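Local coordinates for Azi13 (Streptomyces sahachiroi, PDB 5HMB), which is a thioesterase of azinomycin biosynthesis that takes part in polyketide ring expansion and adopts the hotdog fold of the PaaI family, at the interface of chains A and B. Residues are numbered along the deposited sequence; one frame, centred on the assembly and turned at random. Chains: chain A/B, Azi13.

The interface of chains A and B. Residues chain A 14-15, 54, 57-58; chain B 48-50.
The imidazole of B:His48 takes A:Tyr14 on one face: ring atom CD2 of the tyrosine sits 3.7 Å from CG of the histidine, out toward the rim. The two rings meet edge-to-face, their planes 57° apart. The tyrosine side chain is modelled without its hydroxyl. At the edge of the imidazole, nearly in its plane, backbone N of B:Gly50 donates to B:His48 ND1 over 2.9 Å, tying the ring to the first turn of helix 49-68, which begins just after it.

B:His48 NE2 reaches into chain A and shares a 2.9 Å hydrogen bond with the hydroxyl OG of A:Ser58. That hydroxyl lies beside its backbone N (chi1 -57°), from where A:Ser58 OG also donates to A:Ala54 O, one turn back, at 2.8 Å. With both nitrogens engaged, the imidazole should have little freedom to turn. A:Val15 CG2 packs 3.7 Å from B:His48 NE2 and also against CD2 of that ring. Beside the imidazole, the two helices 49-68 touch backbone to backbone, A:Ala54 CA lying 3.6 Å from B:Gly50 CA.

A:Glu57 bends at chi2 (73°), its CG passing 3.9 Å from B:Gly50 N while its carboxylate heads away from the imidazole. B:His48 to B:Gly50 form the HGG motif of this thioesterase family, and A:Glu57 occupies the position of the family's catalytic acidic residue. The contact thus joins two hotdog subunits and probably builds an active site from both chains, repeated at the symmetry-related twin.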
# COMPACT_ATOMS: atom_id res chain seq x y z
N TYR A 14 10.06 18.12 13.64
CA TYR A 14 8.89 17.26 13.78
C TYR A 14 9.24 16.00 14.55
O TYR A 14 8.48 15.57 15.43
CB TYR A 14 8.28 16.90 12.41
CG TYR A 14 6.84 16.39 12.50
CD1 TYR A 14 5.82 17.19 13.03
CD2 TYR A 14 6.50 15.11 12.08
CE1 TYR A 14 4.51 16.72 13.13
CE2 TYR A 14 5.19 14.63 12.18
CZ TYR A 14 4.19 15.44 12.71
N VAL A 15 10.41 15.41 14.28
CA VAL A 15 10.84 14.25 15.05
C VAL A 15 10.95 14.59 16.53
O VAL A 15 10.56 13.79 17.39
CB VAL A 15 12.17 13.72 14.49
CG1 VAL A 15 12.70 12.62 15.38
CG2 VAL A 15 11.95 13.19 13.09
N ALA A 54 3.99 8.86 10.95
CA ALA A 54 5.12 9.77 11.10
C ALA A 54 6.30 9.10 11.78
O ALA A 54 7.46 9.34 11.42
CB ALA A 54 4.68 11.02 11.88
N GLU A 57 7.83 6.74 9.28
CA GLU A 57 8.63 7.54 8.36
C GLU A 57 9.96 7.93 9.01
O GLU A 57 11.03 7.72 8.43
CB GLU A 57 7.84 8.77 7.90
CG GLU A 57 8.50 9.49 6.70
CD GLU A 57 8.36 8.70 5.40
OE1 GLU A 57 7.37 7.95 5.27
OE2 GLU A 57 9.22 8.84 4.50
N SER A 58 9.90 8.47 10.23
CA SER A 58 11.12 8.93 10.92
C SER A 58 12.12 7.80 11.13
O SER A 58 13.32 7.97 10.88
CB SER A 58 10.76 9.54 12.28
OG SER A 58 9.83 10.60 12.21
N HIS B 48 8.35 17.13 6.50
CA HIS B 48 8.42 15.75 6.97
C HIS B 48 7.30 14.94 6.33
O HIS B 48 6.16 15.40 6.23
CB HIS B 48 8.28 15.74 8.50
CG HIS B 48 8.67 14.44 9.14
ND1 HIS B 48 7.89 13.30 9.05
CD2 HIS B 48 9.72 14.12 9.92
CE1 HIS B 48 8.46 12.33 9.74
NE2 HIS B 48 9.58 12.80 10.27
N GLY B 49 7.64 13.74 5.85
CA GLY B 49 6.67 12.93 5.15
C GLY B 49 5.52 12.49 6.04
O GLY B 49 4.39 12.36 5.58
N GLY B 50 5.80 12.23 7.32
CA GLY B 50 4.73 11.87 8.25
C GLY B 50 3.64 12.91 8.33
O GLY B 50 2.48 12.57 8.56